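Disease resistance protein RRS1 (Arabidopsis thaliana, PDB 4C6S) acts in plant immunity as a WRKY transcription factor and disease resistance protein that pairs with RPS4 to recognise bacterial effectors, and is represented here by its TIR domain. Local coordinates at residues A[6-16]-A[53-63]. Residues are numbered along the deposited sequence; the frame is centred on the assembly and turned at random.
Sequences EFVCISCVEEV and KIEKAGVSVMV
F7 lays its ring against K53, K56 and A57, where helix 51-56 passes into strand 59-63. One ring face takes A57 CA in a CH-pi contact, 3.9 Å from the centroid and 21° off the normal, while K53 O meets the ring edge near its plane, 3.2 Å from F7 CE2. A chi1 of 69° sets CG between the backbone N and the carbonyl carbon and swings the ring over A57. F7 O receives G58 N, a bent bond of 137°, and a water accepting from F7 N and donating to E6 OE2 and K56 O joins the two segments here.

Beyond it the strands run parallel. C9 N to V59 O, V61 N to C9 O, S11 N to V61 O and V63 N to S11 O bond in succession, all nearly straight, so C9 and S11 use both their N-H and C=O groups. On the face of V8, I10 and V61 the V8 and V61 side chains cross, CG1 to CG2 3.6 Å; the I10 and V63 side chains lie side by side, CG2 to CG2 3.8 Å, pointing the same way. The other face carries C9, whose CB abuts A57 CB at 3.6 Å; SG, anti to the backbone N, reaches I54 CG1 at 3.8 Å. A water donates to C9 O and S60 OG and also bonds S11 OG.

The parallel pairing belongs to the central sheet of the TIR domain. Strand 35-39 bonds the other edge of strand 8-12, and strand 92-98 flanks 59-65. I10 packs on V21 and L28 of helix 20-30, whereas S11 and M62 meet helix 74-82 on the opposite face.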
ATOM      1  N   GLU A   6      -5.017 -15.805 -19.930  1.00 46.50           N
ATOM      2  CA  GLU A   6      -4.184 -16.212 -18.816  1.00 44.12           C
ATOM      3  C   GLU A   6      -4.358 -15.203 -17.687  1.00 39.46           C
ATOM      4  O   GLU A   6      -4.574 -14.013 -17.938  1.00 42.78           O
ATOM      5  CB  GLU A   6      -2.720 -16.294 -19.248  1.00 50.64           C
ATOM      6  CG  GLU A   6      -1.964 -17.477 -18.655  1.00 60.46           C
ATOM      7  CD  GLU A   6      -2.454 -18.806 -19.189  1.00 71.89           C
ATOM      8  OE1 GLU A   6      -2.668 -18.913 -20.413  1.00 78.07           O
ATOM      9  OE2 GLU A   6      -2.623 -19.746 -18.385  1.00 75.66           O
ATOM     10  N   PHE A   7      -4.285 -15.673 -16.446  1.00 35.76           N
ATOM     11  CA  PHE A   7      -4.428 -14.772 -15.313  1.00 34.77           C
ATOM     12  C   PHE A   7      -3.456 -15.117 -14.197  1.00 33.22           C
ATOM     13  O   PHE A   7      -2.873 -16.204 -14.178  1.00 31.58           O
ATOM     14  CB  PHE A   7      -5.859 -14.802 -14.785  1.00 33.82           C
ATOM     15  CG  PHE A   7      -6.240 -16.100 -14.127  1.00 35.42           C
ATOM     16  CD1 PHE A   7      -6.739 -17.154 -14.878  1.00 40.15           C
ATOM     17  CD2 PHE A   7      -6.108 -16.260 -12.754  1.00 32.47           C
ATOM     18  CE1 PHE A   7      -7.099 -18.348 -14.269  1.00 38.61           C
ATOM     19  CE2 PHE A   7      -6.460 -17.441 -12.143  1.00 33.79           C
ATOM     20  CZ  PHE A   7      -6.958 -18.493 -12.903  1.00 33.94           C
ATOM     21  N   VAL A   8      -3.307 -14.191 -13.253  1.00 25.52           N
ATOM     22  CA  VAL A   8      -2.387 -14.356 -12.151  1.00 26.29           C
ATOM     23  C   VAL A   8      -3.166 -14.628 -10.879  1.00 27.37           C
ATOM     24  O   VAL A   8      -4.219 -14.031 -10.656  1.00 25.51           O
ATOM     25  CB  VAL A   8      -1.545 -13.072 -11.962  1.00 26.25           C
ATOM     26  CG1 VAL A   8      -0.683 -13.162 -10.699  1.00 24.67           C
ATOM     27  CG2 VAL A   8      -0.699 -12.817 -13.193  1.00 30.85           C
ATOM     28  N   CYS A   9      -2.678 -15.543 -10.045  1.00 22.51           N
ATOM     29  CA  CYS A   9      -3.289 -15.711  -8.732  1.00 27.96           C
ATOM     30  C   CYS A   9      -2.327 -15.232  -7.664  1.00 23.82           C
ATOM     31  O   CYS A   9      -1.226 -15.750  -7.557  1.00 25.15           O
ATOM     32  CB  CYS A   9      -3.664 -17.167  -8.463  1.00 34.06           C
ATOM     33  SG  CYS A   9      -4.426 -17.419  -6.834  1.00 34.06           S
ATOM     34  N   ILE A  10      -2.748 -14.247  -6.878  1.00 22.24           N
ATOM     35  CA  ILE A  10      -1.928 -13.775  -5.761  1.00 21.20           C
ATOM     36  C   ILE A  10      -2.421 -14.419  -4.483  1.00 24.14           C
ATOM     37  O   ILE A  10      -3.599 -14.270  -4.142  1.00 25.85           O
ATOM     38  CB  ILE A  10      -2.071 -12.266  -5.575  1.00 21.78           C
ATOM     39  CG1 ILE A  10      -1.695 -11.519  -6.852  1.00 22.70           C
ATOM     40  CG2 ILE A  10      -1.203 -11.807  -4.376  1.00 21.19           C
ATOM     41  CD1 ILE A  10      -2.216 -10.081  -6.876  1.00 23.65           C
ATOM     42  N   SER A  11      -1.545 -15.129  -3.772  1.00 20.74           N
ATOM     43  CA  SER A  11      -1.919 -15.697  -2.475  1.00 21.36           C
ATOM     44  C   SER A  11      -1.237 -14.895  -1.374  1.00 25.38           C
ATOM     45  O   SER A  11      -0.110 -14.436  -1.557  1.00 26.14           O
ATOM     46  CB  SER A  11      -1.516 -17.165  -2.387  1.00 23.84           C
ATOM     47  OG  SER A  11      -0.181 -17.344  -2.826  1.00 27.40           O
ATOM     48  N   CYS A  12      -1.924 -14.714  -0.246  1.00 22.82           N
ATOM     49  CA  CYS A  12      -1.390 -13.901   0.854  1.00 21.91           C
ATOM     50  C   CYS A  12      -2.079 -14.223   2.159  1.00 26.10           C
ATOM     51  O   CYS A  12      -3.077 -14.950   2.183  1.00 28.13           O
ATOM     52  CB  CYS A  12      -1.553 -12.397   0.554  1.00 20.96           C
ATOM     53  SG  CYS A  12      -3.291 -11.837   0.479  1.00 26.27           S
ATOM     54  N   VAL A  13      -1.547 -13.679   3.254  1.00 24.14           N
ATOM     55  CA  VAL A  13      -2.221 -13.790   4.543  1.00 26.37           C
ATOM     56  C   VAL A  13      -3.186 -12.613   4.703  1.00 25.80           C
ATOM     57  O   VAL A  13      -3.084 -11.624   3.985  1.00 25.31           O
ATOM     58  CB  VAL A  13      -1.222 -13.847   5.708  1.00 28.70           C
ATOM     59  CG1 VAL A  13      -0.301 -15.052   5.553  1.00 30.88           C
ATOM     60  CG2 VAL A  13      -0.407 -12.569   5.762  1.00 28.21           C
ATOM     61  N   GLU A  14      -4.125 -12.718   5.639  1.00 28.25           N
ATOM     62  CA  GLU A  14      -5.196 -11.726   5.721  1.00 28.36           C
ATOM     63  C   GLU A  14      -4.681 -10.337   6.071  1.00 30.23           C
ATOM     64  O   GLU A  14      -5.234  -9.336   5.612  1.00 30.39           O
ATOM     65  CB  GLU A  14      -6.291 -12.174   6.696  1.00 31.87           C
ATOM     66  CG  GLU A  14      -5.847 -12.250   8.138  1.00 53.80           C
ATOM     67  CD  GLU A  14      -6.825 -13.019   9.007  1.00 67.88           C
ATOM     68  OE1 GLU A  14      -7.974 -13.236   8.561  1.00 74.98           O
ATOM     69  OE2 GLU A  14      -6.438 -13.411  10.130  1.00 70.43           O
ATOM     70  N   GLU A  15      -3.593 -10.281   6.841  1.00 27.85           N
ATOM     71  CA  GLU A  15      -3.014  -9.008   7.287  1.00 33.07           C
ATOM     72  C   GLU A  15      -2.625  -8.041   6.165  1.00 30.68           C
ATOM     73  O   GLU A  15      -2.625  -6.827   6.367  1.00 29.81           O
ATOM     74  CB  GLU A  15      -1.798  -9.249   8.200  1.00 36.84           C
ATOM     75  CG  GLU A  15      -2.050 -10.166   9.395  1.00 53.62           C
ATOM     76  CD  GLU A  15      -1.866 -11.652   9.077  1.00 62.64           C
ATOM     77  OE1 GLU A  15      -2.775 -12.253   8.470  1.00 56.36           O
ATOM     78  OE2 GLU A  15      -0.814 -12.226   9.449  1.00 73.42           O
ATOM     79  N   VAL A  16      -2.282  -8.559   4.988  1.00 23.39           N
ATOM     80  CA  VAL A  16      -1.912  -7.676   3.885  1.00 24.50           C
ATOM     81  C   VAL A  16      -2.891  -7.710   2.722  1.00 25.30           C
ATOM     82  O   VAL A  16      -2.682  -7.032   1.713  1.00 21.38           O
ATOM     83  CB  VAL A  16      -0.500  -7.996   3.377  1.00 25.60           C
ATOM     84  CG1 VAL A  16       0.516  -7.771   4.488  1.00 26.85           C
ATOM     85  CG2 VAL A  16      -0.440  -9.443   2.877  1.00 24.04           C
ATOM     86  N   LYS A  53      -8.747 -21.577  -8.781  1.00 48.19           N
ATOM     87  CA  LYS A  53      -8.166 -20.271  -9.095  1.00 47.67           C
ATOM     88  C   LYS A  53      -6.649 -20.387  -9.190  1.00 46.21           C
ATOM     89  O   LYS A  53      -6.024 -19.828 -10.093  1.00 51.37           O
ATOM     90  CB  LYS A  53      -8.495 -19.252  -7.999  1.00 42.75           C
ATOM     91  CG  LYS A  53      -9.948 -18.794  -7.885  1.00 48.30           C
ATOM     92  CD  LYS A  53     -10.165 -18.237  -6.475  1.00 51.54           C
ATOM     93  CE  LYS A  53     -10.965 -16.948  -6.449  1.00 56.35           C
ATOM     94  NZ  LYS A  53     -10.643 -16.152  -5.215  1.00 55.22           N
ATOM     95  N   ILE A  54      -6.066 -21.110  -8.240  1.00 39.90           N
ATOM     96  CA  ILE A  54      -4.619 -21.255  -8.169  1.00 37.03           C
ATOM     97  C   ILE A  54      -4.149 -22.201  -9.265  1.00 38.26           C
ATOM     98  O   ILE A  54      -3.230 -21.886 -10.017  1.00 37.82           O
ATOM     99  CB  ILE A  54      -4.160 -21.799  -6.796  1.00 39.30           C
ATOM    100  CG1 ILE A  54      -4.791 -20.992  -5.658  1.00 43.23           C
ATOM    101  CG2 ILE A  54      -2.642 -21.768  -6.682  1.00 38.88           C
ATOM    102  CD1 ILE A  54      -4.320 -21.406  -4.273  1.00 43.17           C
ATOM    103  N   GLU A  55      -4.801 -23.353  -9.366  1.00 37.28           N
ATOM    104  CA  GLU A  55      -4.426 -24.350 -10.359  1.00 39.80           C
ATOM    105  C   GLU A  55      -4.478 -23.829 -11.798  1.00 41.60           C
ATOM    106  O   GLU A  55      -3.611 -24.152 -12.612  1.00 50.99           O
ATOM    107  CB  GLU A  55      -5.307 -25.594 -10.205  1.00 45.04           C
ATOM    108  CG  GLU A  55      -4.993 -26.378  -8.938  1.00 45.91           C
ATOM    109  CD  GLU A  55      -6.016 -27.449  -8.640  1.00 54.96           C
ATOM    110  OE1 GLU A  55      -7.205 -27.245  -8.959  1.00 59.45           O
ATOM    111  OE2 GLU A  55      -5.627 -28.490  -8.074  1.00 55.43           O
ATOM    112  N   LYS A  56      -5.487 -23.020 -12.110  1.00 37.05           N
ATOM    113  CA  LYS A  56      -5.672 -22.547 -13.477  1.00 39.52           C
ATOM    114  C   LYS A  56      -4.857 -21.292 -13.789  1.00 36.35           C
ATOM    115  O   LYS A  56      -4.792 -20.867 -14.941  1.00 41.22           O
ATOM    116  CB  LYS A  56      -7.149 -22.283 -13.767  1.00 42.22           C
ATOM    117  CG  LYS A  56      -8.030 -23.518 -13.764  1.00 46.21           C
ATOM    118  CD  LYS A  56      -9.391 -23.185 -14.356  1.00 52.82           C
ATOM    119  CE  LYS A  56     -10.302 -24.399 -14.392  1.00 60.09           C
ATOM    120  NZ  LYS A  56     -11.672 -24.025 -14.836  1.00 66.37           N
ATOM    121  N   ALA A  57      -4.240 -20.700 -12.772  1.00 36.54           N
ATOM    122  CA  ALA A  57      -3.441 -19.486 -12.980  1.00 34.64           C
ATOM    123  C   ALA A  57      -2.179 -19.765 -13.801  1.00 39.34           C
ATOM    124  O   ALA A  57      -1.503 -20.777 -13.596  1.00 37.94           O
ATOM    125  CB  ALA A  57      -3.076 -18.836 -11.640  1.00 28.84           C
ATOM    126  N   GLY A  58      -1.868 -18.872 -14.737  1.00 38.07           N
ATOM    127  CA  GLY A  58      -0.628 -18.983 -15.486  1.00 37.62           C
ATOM    128  C   GLY A  58       0.559 -18.593 -14.622  1.00 34.71           C
ATOM    129  O   GLY A  58       1.666 -19.096 -14.793  1.00 34.75           O
ATOM    130  N   VAL A  59       0.328 -17.683 -13.689  1.00 29.35           N
ATOM    131  CA  VAL A  59       1.374 -17.269 -12.767  1.00 26.69           C
ATOM    132  C   VAL A  59       0.820 -17.256 -11.362  1.00 29.38           C
ATOM    133  O   VAL A  59      -0.264 -16.718 -11.112  1.00 26.28           O
ATOM    134  CB  VAL A  59       1.915 -15.869 -13.106  1.00 26.27           C
ATOM    135  CG1 VAL A  59       2.977 -15.454 -12.085  1.00 28.97           C
ATOM    136  CG2 VAL A  59       2.470 -15.841 -14.527  1.00 33.03           C
ATOM    137  N   SER A  60       1.566 -17.848 -10.440  1.00 26.08           N
ATOM    138  CA  SER A  60       1.189 -17.845  -9.035  1.00 25.19           C
ATOM    139  C   SER A  60       2.147 -16.934  -8.286  1.00 25.67           C
ATOM    140  O   SER A  60       3.346 -17.207  -8.213  1.00 27.72           O
ATOM    141  CB  SER A  60       1.252 -19.277  -8.488  1.00 29.14           C
ATOM    142  OG  SER A  60       0.935 -19.325  -7.111  1.00 29.58           O
ATOM    143  N   VAL A  61       1.631 -15.826  -7.759  1.00 21.21           N
ATOM    144  CA  VAL A  61       2.460 -14.902  -6.985  1.00 19.39           C
ATOM    145  C   VAL A  61       2.161 -15.120  -5.509  1.00 22.80           C
ATOM    146  O   VAL A  61       1.063 -14.795  -5.046  1.00 23.11           O
ATOM    147  CB  VAL A  61       2.145 -13.453  -7.328  1.00 18.83           C
ATOM    148  CG1 VAL A  61       2.969 -12.505  -6.435  1.00 21.42           C
ATOM    149  CG2 VAL A  61       2.413 -13.177  -8.795  1.00 23.82           C
ATOM    150  N   MET A  62       3.121 -15.679  -4.772  1.00 21.83           N
ATOM    151  CA  MET A  62       2.936 -15.933  -3.348  1.00 20.05           C
ATOM    152  C   MET A  62       3.507 -14.766  -2.567  1.00 23.68           C
ATOM    153  O   MET A  62       4.714 -14.532  -2.601  1.00 22.52           O
ATOM    154  CB  MET A  62       3.653 -17.219  -2.937  1.00 22.11           C
ATOM    155  CG  MET A  62       3.078 -18.447  -3.644  1.00 29.79           C
ATOM    156  SD  MET A  62       3.815 -20.023  -3.155  1.00 34.40           S
ATOM    157  CE  MET A  62       3.642 -19.931  -1.411  1.00 47.77           C
ATOM    158  N   VAL A  63       2.640 -14.008  -1.905  1.00 19.11           N
ATOM    159  CA  VAL A  63       3.098 -12.908  -1.063  1.00 19.09           C
ATOM    160  C   VAL A  63       3.218 -13.441   0.340  1.00 21.19           C
ATOM    161  O   VAL A  63       2.226 -13.836   0.964  1.00 23.08           O
ATOM    162  CB  VAL A  63       2.131 -11.730  -1.093  1.00 19.75           C
ATOM    163  CG1 VAL A  63       2.602 -10.661  -0.111  1.00 20.57           C
ATOM    164  CG2 VAL A  63       2.052 -11.172  -2.506  1.00 19.18           C
TER
HETATM  165  O   HOH W   1      -4.423 -18.591 -16.642  1.00 34.03           O
HETATM  166  O   HOH W   2      -0.707 -17.723  -5.513  1.00 25.97           O
HETATM  167  O   HOH W   3       1.107 -12.586   2.989  1.00 27.93           O